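Local coordinates for protein putative PLP-dependent aminotransferase (Bacillus cereus ATCC 10987, PDB 3JU7) that probably works as a pyridoxal-phosphate-dependent aminotransferase of the DegT/DnrJ/EryC1 family, forming a two-subunit assembly, at residues A[5-10]-A[314-319]; A[158-163]-A[177-182]; A[182-187]-A[199-204]; A[291-296]-A[348-353]. All blocks are in the same frame, centred on the assembly; numbering follows the deposited sequence.

Contact 1: residues A[5-10]-A[314-319]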
loop_
_atom_site.group_PDB
_atom_site.type_symbol
_atom_site.label_atom_id
_atom_site.label_comp_id
_atom_site.label_asym_id
_atom_site.label_seq_id
_atom_site.Cartn_x
_atom_site.Cartn_y
_atom_site.Cartn_z
ATOM N N ILE A 5 -8.680 -8.544 30.006
ATOM C CA ILE A 5 -8.453 -9.437 28.891
ATOM C C ILE A 5 -8.774 -8.594 27.657
ATOM O O ILE A 5 -9.923 -8.230 27.429
ATOM C CB ILE A 5 -9.312 -10.702 28.985
ATOM C CG1 ILE A 5 -8.867 -11.557 30.178
ATOM C CG2 ILE A 5 -9.197 -11.511 27.703
ATOM C CD1 ILE A 5 -9.944 -12.578 30.669
ATOM N N PRO A 6 -7.751 -8.205 26.898
ATOM C CA PRO A 6 -7.965 -7.369 25.719
ATOM C C PRO A 6 -8.399 -8.186 24.514
ATOM O O PRO A 6 -8.167 -9.396 24.489
ATOM C CB PRO A 6 -6.593 -6.814 25.452
ATOM C CG PRO A 6 -5.688 -7.936 25.899
ATOM C CD PRO A 6 -6.332 -8.479 27.119
ATOM N N PHE A 7 -8.994 -7.533 23.521
ATOM C CA PHE A 7 -9.553 -8.271 22.367
ATOM C C PHE A 7 -8.443 -8.839 21.504
ATOM O O PHE A 7 -8.493 -10.004 21.124
ATOM C CB PHE A 7 -10.524 -7.449 21.507
ATOM C CG PHE A 7 -11.020 -8.191 20.285
ATOM C CD1 PHE A 7 -11.967 -9.193 20.407
ATOM C CD2 PHE A 7 -10.502 -7.911 19.018
ATOM C CE1 PHE A 7 -12.405 -9.897 19.290
ATOM C CE2 PHE A 7 -10.921 -8.613 17.914
ATOM C CZ PHE A 7 -11.897 -9.610 18.057
ATOM N N LEU A 8 -7.449 -8.016 21.194
ATOM C CA LEU A 8 -6.346 -8.483 20.396
ATOM C C LEU A 8 -5.031 -8.337 21.142
ATOM O O LEU A 8 -4.819 -7.402 21.897
ATOM C CB LEU A 8 -6.318 -7.793 19.027
ATOM C CG LEU A 8 -6.185 -6.275 18.873
ATOM C CD1 LEU A 8 -6.266 -5.981 17.382
ATOM C CD2 LEU A 8 -7.261 -5.483 19.598
ATOM N N ARG A 9 -4.185 -9.335 20.973
ATOM C CA ARG A 9 -2.864 -9.298 21.502
ATOM C C ARG A 9 -1.987 -10.037 20.507
ATOM O O ARG A 9 -1.743 -11.237 20.633
ATOM C CB ARG A 9 -2.793 -9.950 22.878
ATOM C CG ARG A 9 -1.395 -9.843 23.503
ATOM C CD ARG A 9 -1.259 -10.596 24.791
ATOM N NE ARG A 9 -0.039 -10.194 25.487
ATOM C CZ ARG A 9 1.187 -10.610 25.178
ATOM N NH1 ARG A 9 1.393 -11.460 24.181
ATOM N NH2 ARG A 9 2.222 -10.170 25.877
ATOM N N ALA A 10 -1.545 -9.293 19.498
ATOM C CA ALA A 10 -0.691 -9.819 18.479
ATOM C C ALA A 10 0.650 -10.226 19.078
ATOM O O ALA A 10 1.154 -9.579 20.014
ATOM C CB ALA A 10 -0.508 -8.795 17.392
ATOM N N GLU A 314 -12.801 -7.526 26.895
ATOM C CA GLU A 314 -13.142 -6.836 25.661
ATOM C C GLU A 314 -13.488 -7.837 24.534
ATOM O O GLU A 314 -12.591 -8.501 23.995
ATOM C CB GLU A 314 -11.965 -5.950 25.223
ATOM C CG GLU A 314 -12.265 -5.041 24.020
ATOM C CD GLU A 314 -11.045 -4.667 23.209
ATOM O OE1 GLU A 314 -9.907 -4.929 23.655
ATOM O OE2 GLU A 314 -11.238 -4.139 22.090
ATOM N N ALA A 315 -14.778 -7.960 24.215
ATOM C CA ALA A 315 -15.246 -8.653 23.013
ATOM C C ALA A 315 -15.529 -7.577 21.975
ATOM O O ALA A 315 -15.601 -6.404 22.316
ATOM C CB ALA A 315 -16.555 -9.418 23.297
ATOM N N ARG A 316 -15.718 -7.982 20.726
ATOM C CA ARG A 316 -16.184 -7.069 19.695
ATOM C C ARG A 316 -17.348 -7.700 18.920
ATOM O O ARG A 316 -17.774 -8.806 19.242
ATOM C CB ARG A 316 -15.033 -6.664 18.762
ATOM C CG ARG A 316 -13.958 -5.860 19.465
ATOM C CD ARG A 316 -12.952 -5.306 18.487
ATOM N NE ARG A 316 -11.793 -4.748 19.167
ATOM C CZ ARG A 316 -10.713 -4.248 18.559
ATOM N NH1 ARG A 316 -10.622 -4.191 17.240
ATOM N NH2 ARG A 316 -9.709 -3.776 19.287
ATOM N N LEU A 317 -17.840 -6.984 17.911
ATOM C CA LEU A 317 -18.968 -7.409 17.097
ATOM C C LEU A 317 -18.617 -7.320 15.601
ATOM O O LEU A 317 -19.012 -6.373 14.924
ATOM C CB LEU A 317 -20.166 -6.492 17.385
ATOM C CG LEU A 317 -20.655 -6.364 18.828
ATOM C CD1 LEU A 317 -21.654 -5.237 18.908
ATOM C CD2 LEU A 317 -21.241 -7.695 19.349
ATOM N N TYR A 318 -17.844 -8.287 15.109
ATOM C CA TYR A 318 -17.573 -8.441 13.691
ATOM C C TYR A 318 -18.656 -9.349 13.035
ATOM O O TYR A 318 -18.620 -10.564 13.225
ATOM C CB TYR A 318 -16.160 -9.045 13.515
ATOM C CG TYR A 318 -15.090 -8.057 13.915
ATOM C CD1 TYR A 318 -14.921 -6.867 13.194
ATOM C CD2 TYR A 318 -14.272 -8.273 15.028
ATOM C CE1 TYR A 318 -13.955 -5.929 13.559
ATOM C CE2 TYR A 318 -13.294 -7.338 15.401
ATOM C CZ TYR A 318 -13.157 -6.164 14.670
ATOM O OH TYR A 318 -12.218 -5.227 15.020
ATOM N N PHE A 319 -19.598 -8.837 12.239
ATOM C CA PHE A 319 -19.690 -7.500 11.708
ATOM C C PHE A 319 -21.041 -6.911 12.047
ATOM O O PHE A 319 -22.063 -7.233 11.439
ATOM C CB PHE A 319 -19.505 -7.574 10.207
ATOM C CG PHE A 319 -18.219 -8.170 9.834
ATOM C CD1 PHE A 319 -17.042 -7.443 9.989
ATOM C CD2 PHE A 319 -18.151 -9.480 9.416
ATOM C CE1 PHE A 319 -15.817 -8.005 9.701
ATOM C CE2 PHE A 319 -16.931 -10.046 9.129
ATOM C CZ PHE A 319 -15.765 -9.311 9.281
#
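Phe7 turns CG anti to its backbone N (chi1 176°) and Glu314 does likewise, while Arg316 sets CG beside its N and runs extended to NE across the Phe7 ring. This is packing of the N-terminal segment, in the fold of a DegT/DnrJ/EryC1 aminotransferase, against the loop that follows helix 301-309. The Arg316 guanidinium and the ring are tilted by only 24°. Arg316 CG lies over one face, 4.0 Å from the Phe7 centroid, a CH-pi contact, and Arg316 NE comes 3.4 Å from Phe7 CD2. Arginine suits the place: its methylenes cover an aromatic face while its nitrogens stay engaged at the guanidinium edge. Arg316 NE and NH2 grip the single oxygen OE2 of Glu314 side-on, a salt bridge with NE to OE2 of 3.0 Å, and NH1 donates to Tyr318 OH at 2.9 Å. These bonds in the guanidinium plane would fix its rotation. The other carboxylate oxygen, Glu314 OE1, takes the backbone N-H of Phe7 across the contact at 2.8 Å, from above the carboxylate plane, while OE2 holds Arg316 of its own segment. Tyr318 meets the far end of the Phe7 ring obliquely, planes at 45°, and Phe7 CE2 lies 3.7 Å from Tyr318 CE2. Trp353 NE1 donates to Pro6 O nearby. Between the backbones, Glu314 N donates almost straight to Ile5 O at 3.0 Å.

Contact 2: residues A[158-163]-A[177-182]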
loop_
_atom_site.group_PDB
_atom_site.type_symbol
_atom_site.label_atom_id
_atom_site.label_comp_id
_atom_site.label_asym_id
_atom_site.label_seq_id
_atom_site.Cartn_x
_atom_site.Cartn_y
_atom_site.Cartn_z
ATOM N N VAL A 158 -14.143 -14.097 -10.362
ATOM C CA VAL A 158 -14.255 -14.207 -8.915
ATOM C C VAL A 158 -12.909 -13.951 -8.253
ATOM O O VAL A 158 -11.884 -14.508 -8.654
ATOM C CB VAL A 158 -14.674 -15.604 -8.512
ATOM C CG1 VAL A 158 -14.701 -15.701 -6.989
ATOM C CG2 VAL A 158 -15.986 -16.002 -9.233
ATOM N N VAL A 159 -12.920 -13.062 -7.273
ATOM C CA VAL A 159 -11.774 -12.785 -6.457
ATOM C C VAL A 159 -12.285 -13.018 -5.052
ATOM O O VAL A 159 -13.228 -12.319 -4.561
ATOM C CB VAL A 159 -11.252 -11.339 -6.606
ATOM C CG1 VAL A 159 -10.289 -11.034 -5.466
ATOM C CG2 VAL A 159 -10.591 -11.099 -7.988
ATOM N N VAL A 160 -11.654 -13.984 -4.398
ATOM C CA VAL A 160 -12.083 -14.425 -3.056
ATOM C C VAL A 160 -11.293 -13.696 -1.981
ATOM O O VAL A 160 -10.044 -13.772 -1.970
ATOM C CB VAL A 160 -11.866 -15.932 -2.884
ATOM C CG1 VAL A 160 -12.153 -16.367 -1.433
ATOM C CG2 VAL A 160 -12.710 -16.712 -3.913
ATOM N N ASP A 161 -12.006 -12.936 -1.143
ATOM C CA ASP A 161 -11.429 -12.357 0.078
ATOM C C ASP A 161 -11.340 -13.436 1.167
ATOM O O ASP A 161 -12.318 -13.788 1.804
ATOM C CB ASP A 161 -12.262 -11.164 0.563
ATOM C CG ASP A 161 -11.644 -10.441 1.755
ATOM O OD1 ASP A 161 -10.813 -11.030 2.478
ATOM O OD2 ASP A 161 -12.027 -9.273 2.007
ATOM N N ALA A 162 -10.138 -13.943 1.364
ATOM C CA ALA A 162 -9.821 -14.914 2.385
ATOM C C ALA A 162 -8.792 -14.271 3.315
ATOM O O ALA A 162 -7.858 -14.928 3.757
ATOM C CB ALA A 162 -9.258 -16.201 1.729
ATOM N N ALA A 163 -8.961 -12.974 3.574
ATOM C CA ALA A 163 -7.992 -12.174 4.343
ATOM C C ALA A 163 -7.496 -12.866 5.597
ATOM O O ALA A 163 -6.302 -12.900 5.836
ATOM C CB ALA A 163 -8.563 -10.774 4.687
ATOM N N GLN A 177 -6.583 -23.941 -3.157
ATOM C CA GLN A 177 -5.711 -24.707 -4.061
ATOM C C GLN A 177 -6.369 -24.867 -5.425
ATOM O O GLN A 177 -7.556 -25.223 -5.502
ATOM C CB GLN A 177 -5.404 -26.071 -3.443
ATOM C CG GLN A 177 -4.497 -27.016 -4.299
ATOM C CD GLN A 177 -3.068 -26.509 -4.375
ATOM O OE1 GLN A 177 -2.409 -26.356 -3.340
ATOM N NE2 GLN A 177 -2.596 -26.188 -5.592
ATOM N N ASP A 178 -5.609 -24.571 -6.482
ATOM C CA ASP A 178 -6.032 -24.780 -7.858
ATOM C C ASP A 178 -7.201 -23.901 -8.299
ATOM O O ASP A 178 -7.733 -24.106 -9.366
ATOM C CB ASP A 178 -6.370 -26.269 -8.135
ATOM C CG ASP A 178 -5.152 -27.196 -7.983
ATOM O OD1 ASP A 178 -4.023 -26.692 -7.922
ATOM O OD2 ASP A 178 -5.323 -28.438 -7.900
ATOM N N PHE A 179 -7.608 -22.917 -7.507
ATOM C CA PHE A 179 -8.712 -22.059 -7.926
ATOM C C PHE A 179 -8.302 -21.220 -9.150
ATOM O O PHE A 179 -7.184 -20.645 -9.203
ATOM C CB PHE A 179 -9.105 -21.168 -6.790
ATOM C CG PHE A 179 -10.308 -20.303 -7.054
ATOM C CD1 PHE A 179 -11.553 -20.872 -7.332
ATOM C CD2 PHE A 179 -10.208 -18.937 -6.937
ATOM C CE1 PHE A 179 -12.687 -20.085 -7.514
ATOM C CE2 PHE A 179 -11.339 -18.110 -7.081
ATOM C CZ PHE A 179 -12.577 -18.678 -7.387
ATOM N N SER A 180 -9.206 -21.156 -10.127
ATOM C CA SER A 180 -8.958 -20.400 -11.345
ATOM C C SER A 180 -8.943 -18.906 -11.146
ATOM O O SER A 180 -8.254 -18.213 -11.871
ATOM C CB SER A 180 -10.032 -20.704 -12.363
ATOM O OG SER A 180 -9.920 -22.046 -12.723
ATOM N N GLY A 181 -9.757 -18.410 -10.216
ATOM C CA GLY A 181 -9.786 -16.988 -9.921
ATOM C C GLY A 181 -8.596 -16.592 -9.074
ATOM O O GLY A 181 -7.523 -17.206 -9.143
HETATM N N MSE A 182 -8.791 -15.561 -8.264
HETATM C CA MSE A 182 -7.745 -15.106 -7.361
HETATM C C MSE A 182 -8.224 -15.194 -5.928
HETATM O O MSE A 182 -9.418 -15.039 -5.666
HETATM C CB MSE A 182 -7.333 -13.684 -7.707
HETATM C CG MSE A 182 -6.345 -13.709 -8.817
HETATM SE SE MSE A 182 -5.764 -12.071 -9.591
HETATM C CE MSE A 182 -4.117 -12.887 -10.216
#
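Val158 and Val160 close on the ring of Phe179, while between them the backbones of Val159 and Met182 form a short parallel beta bridge. The bridge is tightest where Val160 N donates nearly straight to Met182 O at 2.8 Å; its second bond, Met182 N to Val158 O, is longer at 3.3 Å. Gly181 lies so near that carbonyl, its CA 3.5 Å from Val158 O, that a beta carbon there would clash with the oxygen, which explains a glycine. The apolar part depends on Phe179, whose CB points toward the valine strand and whose CG is anti to the backbone N (chi1 -175°). Val158 CG1 comes to the ring edge, near its plane, 3.7 Å from Phe179 CZ; Val160 CG2 approaches obliquely, 3.7 Å from Phe179 CE2. Branched valines suit a strand and offer methyls to the edge and side of the ring. On the other side of the sheet Val159 runs alongside Met182, a selenomethionine, with a looser Val159 CG2 to Met182 CB distance of 4.2 Å. Asp178, partly exposed, lies beyond these contacts at the looser end, in a salt bridge with Arg53. In the other direction Asp161 OD2 bonds N1 of the pyridoxal-phosphate lysine at position 191. Within the contact, buried backbone N-H and C=O groups are thus paired with each other, and the side chains meet through carbon alone.

Contact 3: residues A[182-187]-A[199-204]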
loop_
_atom_site.group_PDB
_atom_site.type_symbol
_atom_site.label_atom_id
_atom_site.label_comp_id
_atom_site.label_asym_id
_atom_site.label_seq_id
_atom_site.Cartn_x
_atom_site.Cartn_y
_atom_site.Cartn_z
HETATM N N MSE A 182 -8.791 -15.561 -8.264
HETATM C CA MSE A 182 -7.745 -15.106 -7.361
HETATM C C MSE A 182 -8.224 -15.194 -5.928
HETATM O O MSE A 182 -9.418 -15.039 -5.666
HETATM C CB MSE A 182 -7.333 -13.684 -7.707
HETATM C CG MSE A 182 -6.345 -13.709 -8.817
HETATM SE SE MSE A 182 -5.764 -12.071 -9.591
HETATM C CE MSE A 182 -4.117 -12.887 -10.216
ATOM N N ILE A 183 -7.285 -15.505 -5.036
ATOM C CA ILE A 183 -7.521 -15.521 -3.593
ATOM C C ILE A 183 -6.580 -14.509 -2.933
ATOM O O ILE A 183 -5.373 -14.507 -3.181
ATOM C CB ILE A 183 -7.335 -16.942 -3.009
ATOM C CG1 ILE A 183 -8.081 -17.943 -3.931
ATOM C CG2 ILE A 183 -7.781 -16.967 -1.590
ATOM C CD1 ILE A 183 -8.787 -19.066 -3.322
ATOM N N ILE A 184 -7.159 -13.632 -2.125
ATOM C CA ILE A 184 -6.430 -12.645 -1.355
ATOM C C ILE A 184 -6.366 -13.054 0.128
ATOM O O ILE A 184 -7.348 -13.444 0.725
ATOM C CB ILE A 184 -7.093 -11.250 -1.430
ATOM C CG1 ILE A 184 -7.439 -10.840 -2.892
ATOM C CG2 ILE A 184 -6.208 -10.237 -0.757
ATOM C CD1 ILE A 184 -6.429 -11.301 -3.980
ATOM N N TYR A 185 -5.169 -12.992 0.695
ATOM C CA TYR A 185 -4.944 -13.292 2.072
ATOM C C TYR A 185 -4.168 -12.141 2.673
ATOM O O TYR A 185 -3.376 -11.458 1.983
ATOM C CB TYR A 185 -4.070 -14.549 2.262
ATOM C CG TYR A 185 -4.468 -15.805 1.560
ATOM C CD1 TYR A 185 -5.283 -16.762 2.167
ATOM C CD2 TYR A 185 -3.909 -16.122 0.316
ATOM C CE1 TYR A 185 -5.628 -17.996 1.480
ATOM C CE2 TYR A 185 -4.229 -17.305 -0.353
ATOM C CZ TYR A 185 -5.093 -18.250 0.212
ATOM O OH TYR A 185 -5.347 -19.445 -0.507
ATOM N N SER A 186 -4.325 -11.989 3.978
ATOM C CA SER A 186 -3.663 -10.934 4.726
ATOM C C SER A 186 -2.596 -11.476 5.673
ATOM O O SER A 186 -2.755 -12.547 6.241
ATOM C CB SER A 186 -4.695 -10.121 5.514
ATOM O OG SER A 186 -4.058 -9.120 6.280
ATOM N N PHE A 187 -1.511 -10.715 5.831
ATOM C CA PHE A 187 -0.495 -10.978 6.832
ATOM C C PHE A 187 -0.467 -9.831 7.889
ATOM O O PHE A 187 0.542 -9.583 8.554
ATOM C CB PHE A 187 0.883 -11.096 6.188
ATOM C CG PHE A 187 1.027 -12.172 5.126
ATOM C CD1 PHE A 187 0.421 -13.421 5.237
ATOM C CD2 PHE A 187 1.878 -11.950 4.041
ATOM C CE1 PHE A 187 0.617 -14.405 4.256
ATOM C CE2 PHE A 187 2.087 -12.944 3.056
ATOM C CZ PHE A 187 1.466 -14.178 3.181
ATOM N N GLY A 199 0.392 -9.079 2.691
ATOM C CA GLY A 199 -0.646 -9.899 2.126
ATOM C C GLY A 199 -0.085 -10.734 0.997
ATOM O O GLY A 199 1.106 -10.629 0.677
ATOM N N LEU A 200 -0.962 -11.562 0.411
ATOM C CA LEU A 200 -0.614 -12.498 -0.644
ATOM C C LEU A 200 -1.804 -12.714 -1.584
ATOM O O LEU A 200 -2.990 -12.660 -1.163
ATOM C CB LEU A 200 -0.221 -13.824 -0.045
ATOM C CG LEU A 200 0.484 -14.867 -0.957
ATOM C CD1 LEU A 200 1.970 -14.611 -1.077
ATOM C CD2 LEU A 200 0.243 -16.268 -0.499
ATOM N N ILE A 201 -1.490 -12.952 -2.859
ATOM C CA ILE A 201 -2.488 -13.363 -3.841
ATOM C C ILE A 201 -2.077 -14.688 -4.427
ATOM O O ILE A 201 -0.942 -14.857 -4.799
ATOM C CB ILE A 201 -2.705 -12.343 -4.998
ATOM C CG1 ILE A 201 -2.899 -10.935 -4.427
ATOM C CG2 ILE A 201 -3.914 -12.778 -5.831
ATOM C CD1 ILE A 201 -3.228 -9.854 -5.473
ATOM N N TYR A 202 -3.011 -15.632 -4.476
ATOM C CA TYR A 202 -2.773 -16.933 -5.105
ATOM C C TYR A 202 -3.715 -17.080 -6.294
ATOM O O TYR A 202 -4.855 -16.631 -6.234
ATOM C CB TYR A 202 -3.082 -18.089 -4.142
ATOM C CG TYR A 202 -3.081 -19.415 -4.846
ATOM C CD1 TYR A 202 -1.886 -20.099 -5.085
ATOM C CD2 TYR A 202 -4.263 -19.973 -5.343
ATOM C CE1 TYR A 202 -1.874 -21.313 -5.763
ATOM C CE2 TYR A 202 -4.249 -21.194 -6.027
ATOM C CZ TYR A 202 -3.058 -21.865 -6.214
ATOM O OH TYR A 202 -3.054 -23.072 -6.893
ATOM N N SER A 203 -3.230 -17.692 -7.364
ATOM C CA SER A 203 -4.110 -18.163 -8.442
ATOM C C SER A 203 -3.475 -19.376 -9.069
ATOM O O SER A 203 -2.243 -19.555 -9.082
ATOM C CB SER A 203 -4.428 -17.091 -9.494
ATOM O OG SER A 203 -5.326 -17.559 -10.489
ATOM N N LYS A 204 -4.329 -20.254 -9.554
ATOM C CA LYS A 204 -3.842 -21.318 -10.395
ATOM C C LYS A 204 -3.320 -20.690 -11.700
ATOM O O LYS A 204 -2.444 -21.260 -12.360
ATOM C CB LYS A 204 -4.957 -22.306 -10.642
ATOM C CG LYS A 204 -4.602 -23.450 -11.570
ATOM C CD LYS A 204 -3.566 -24.360 -10.991
ATOM C CE LYS A 204 -3.491 -25.658 -11.809
ATOM N NZ LYS A 204 -3.025 -26.777 -10.982
#
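Ile184 and Ile201 run alongside each other from neighbouring strands. Ile184 CD1 sits only 3.5 Å from Ile201 CG2, tight for two methyls, because CD1 is folded back by a chi2 of -36°. On the same face Met182 CG touches both Ile201 CG2 (4.0 Å) and Ser203 CB (3.9 Å). Tyr185 and Tyr202 lie flank to flank on the opposite face: Tyr202 CB comes to the edge of the Tyr185 ring, 4.0 Å from CE2, while Ile183 CG2 lies over one face of the Tyr185 ring, toward its rim. Tyrosine suits this side because its ring packs against carbon while its hydroxyl finds a partner, Tyr185 OH bonding Tyr175 O and Tyr202 OH bonding Arg53 O. The strands are antiparallel members of the mixed sheet in this PLP-dependent transferase fold. Ile183-Tyr202 and Tyr185-Leu200 are hydrogen-bonded pairs, each with two backbone bonds; Ile184-Ile201 is a non-hydrogen-bonded pair. At the end toward the cofactor, Gly199 approaches Tyr185 O so closely that a side chain would collide with it. Phe187 crosses Leu200 obliquely there, its CZ 3.7 Å from Leu200 CB. Ser186 OG bonds His188 N and also OP3 of the pyridoxal-phosphate lysine at position 191.

Contact 4: residues A[291-296]-A[348-353]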
loop_
_atom_site.group_PDB
_atom_site.type_symbol
_atom_site.label_atom_id
_atom_site.label_comp_id
_atom_site.label_asym_id
_atom_site.label_seq_id
_atom_site.Cartn_x
_atom_site.Cartn_y
_atom_site.Cartn_z
HETATM N N MSE A 291 -12.875 -15.834 18.415
HETATM C CA MSE A 291 -13.856 -16.906 18.503
HETATM C C MSE A 291 -15.225 -16.298 18.177
HETATM O O MSE A 291 -15.812 -15.581 18.995
HETATM C CB MSE A 291 -13.817 -17.573 19.896
HETATM C CG MSE A 291 -14.959 -18.544 20.174
HETATM SE SE MSE A 291 -15.175 -19.926 18.851
HETATM C CE MSE A 291 -13.498 -20.771 19.149
ATOM N N PRO A 292 -15.716 -16.537 16.961
ATOM C CA PRO A 292 -17.030 -16.025 16.611
ATOM C C PRO A 292 -18.138 -16.933 17.141
ATOM O O PRO A 292 -17.992 -18.162 17.115
ATOM C CB PRO A 292 -17.024 -16.008 15.074
ATOM C CG PRO A 292 -15.692 -16.500 14.652
ATOM C CD PRO A 292 -15.093 -17.224 15.823
ATOM N N ILE A 293 -19.227 -16.334 17.621
ATOM C CA ILE A 293 -20.326 -17.115 18.158
ATOM C C ILE A 293 -21.616 -16.310 18.092
ATOM O O ILE A 293 -21.602 -15.075 18.206
ATOM C CB ILE A 293 -20.041 -17.591 19.609
ATOM C CG1 ILE A 293 -20.991 -18.732 20.000
ATOM C CG2 ILE A 293 -20.144 -16.425 20.603
ATOM C CD1 ILE A 293 -20.611 -19.426 21.273
ATOM N N LEU A 294 -22.724 -16.998 17.843
ATOM C CA LEU A 294 -24.007 -16.335 17.871
ATOM C C LEU A 294 -24.512 -16.471 19.282
ATOM O O LEU A 294 -24.446 -17.558 19.869
ATOM C CB LEU A 294 -25.002 -16.958 16.902
ATOM C CG LEU A 294 -24.660 -17.017 15.410
ATOM C CD1 LEU A 294 -25.921 -17.500 14.632
ATOM C CD2 LEU A 294 -24.114 -15.693 14.886
ATOM N N CYS A 295 -24.966 -15.367 19.855
ATOM C CA CYS A 295 -25.559 -15.426 21.168
ATOM C C CYS A 295 -27.000 -15.910 20.976
ATOM O O CYS A 295 -27.470 -16.022 19.842
ATOM C CB CYS A 295 -25.491 -14.059 21.834
ATOM S SG CYS A 295 -26.482 -12.819 21.021
ATOM N N PRO A 296 -27.695 -16.251 22.061
ATOM C CA PRO A 296 -29.090 -16.690 21.921
ATOM C C PRO A 296 -30.034 -15.638 21.304
ATOM O O PRO A 296 -29.864 -14.444 21.543
ATOM C CB PRO A 296 -29.507 -16.982 23.361
ATOM C CG PRO A 296 -28.277 -17.318 24.056
ATOM C CD PRO A 296 -27.154 -16.554 23.389
ATOM N N VAL A 348 -21.077 -12.272 18.028
ATOM C CA VAL A 348 -20.134 -11.794 19.042
ATOM C C VAL A 348 -18.754 -12.323 18.678
ATOM O O VAL A 348 -18.648 -13.450 18.176
ATOM C CB VAL A 348 -20.534 -12.279 20.469
ATOM C CG1 VAL A 348 -19.403 -11.998 21.484
ATOM C CG2 VAL A 348 -21.855 -11.615 20.904
ATOM N N SER A 349 -17.714 -11.500 18.896
ATOM C CA SER A 349 -16.327 -11.854 18.623
ATOM C C SER A 349 -15.588 -11.970 19.950
ATOM O O SER A 349 -15.378 -10.969 20.632
ATOM C CB SER A 349 -15.647 -10.787 17.740
ATOM O OG SER A 349 -16.315 -10.620 16.494
ATOM N N LEU A 350 -15.223 -13.184 20.346
ATOM C CA LEU A 350 -14.640 -13.372 21.666
ATOM C C LEU A 350 -13.135 -13.446 21.526
ATOM O O LEU A 350 -12.614 -13.960 20.528
ATOM C CB LEU A 350 -15.187 -14.604 22.377
ATOM C CG LEU A 350 -16.691 -14.661 22.638
ATOM C CD1 LEU A 350 -17.082 -16.016 23.235
ATOM C CD2 LEU A 350 -17.132 -13.538 23.558
ATOM N N PRO A 351 -12.420 -12.939 22.531
ATOM C CA PRO A 351 -10.994 -12.901 22.367
ATOM C C PRO A 351 -10.344 -14.266 22.294
ATOM O O PRO A 351 -10.729 -15.213 22.991
ATOM C CB PRO A 351 -10.499 -12.106 23.587
ATOM C CG PRO A 351 -11.637 -11.906 24.453
ATOM C CD PRO A 351 -12.876 -12.134 23.671
ATOM N N LEU A 352 -9.334 -14.319 21.446
ATOM C CA LEU A 352 -8.495 -15.472 21.264
ATOM C C LEU A 352 -7.171 -14.924 20.756
ATOM O O LEU A 352 -7.170 -14.160 19.830
ATOM C CB LEU A 352 -9.121 -16.415 20.246
ATOM C CG LEU A 352 -8.547 -17.831 20.088
ATOM C CD1 LEU A 352 -9.605 -18.751 19.411
ATOM C CD2 LEU A 352 -7.276 -17.823 19.306
ATOM N N TRP A 353 -6.059 -15.244 21.411
ATOM C CA TRP A 353 -4.731 -14.826 20.958
ATOM C C TRP A 353 -3.697 -15.752 21.558
ATOM O O TRP A 353 -3.986 -16.433 22.543
ATOM C CB TRP A 353 -4.384 -13.373 21.325
ATOM C CG TRP A 353 -5.109 -12.799 22.501
ATOM C CD1 TRP A 353 -6.244 -12.043 22.459
ATOM C CD2 TRP A 353 -4.764 -12.928 23.883
ATOM N NE1 TRP A 353 -6.621 -11.686 23.723
ATOM C CE2 TRP A 353 -5.733 -12.220 24.619
ATOM C CE3 TRP A 353 -3.734 -13.567 24.567
ATOM C CZ2 TRP A 353 -5.698 -12.131 25.995
ATOM C CZ3 TRP A 353 -3.693 -13.479 25.931
ATOM C CH2 TRP A 353 -4.672 -12.772 26.637
#
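Met291 and Leu350 exchange two backbone bonds of 2.8 Å, the straighter from Met291 N to Leu350 O (173° at the hydrogen), its partner from Leu350 N to Met291 O. In the return bond the donor stands 37° above the carbonyl plane. The next hydrogen-bonded pair of this antiparallel two-stranded sheet is Ile293 with Val348, where Val348 N meets Ile293 O at 2.9 Å. Pro292 suits the place between them: it faces Ser349 in a non-hydrogen-bonded pair, whose geometry asks for no N-H, and its CA makes a CA-H...O contact of 3.4 Å with Val348 O. Side chains of Met291, Ile293, Val348 and Leu350 share one face. Ile293 puts CG1 anti to its backbone N (chi1 -163°) and CG2 between that N and the carbonyl carbon; the Ile293 and Leu350 side chains cross at a slant, Ile293 CG2 lying 4.1 Å from Leu350 CD1 and 4.2 Å from Val348 CB. Such beta-branched and leucine chains fill a buried sheet face. Met291, a selenomethionine, bends at chi2 and chi3, and its CE lies 4.4 Å from Leu352 CD1. Helices 250-270 and 301-309 pack on this apolar face, through Ile293 on Leu268 and Val348 on Val304, while Ser349 OG bonds Tyr318 N of the adjoining loop.

Overall arrangement
From the N terminus, residues 5-10 pair with 314-319, so contact 1 closes a long loop in which contacts 2 and 3 are nested. Contact 2 closes first, over a short span, and contact 3 follows in series; they share Met182 and join three neighbouring strands, 159-161, 182-186 and 199-203, of one mixed sheet. Contact 4 begins before contact 1 closes and ends after it, so the two cross along the chain. Their centres are about 9 Å apart, and they touch through Arg316 O with Ser349 N. They tie the N-terminal segment to the small two-stranded sheet; contact 4 lies about 26 Å, between centres, from contacts 2 and 3.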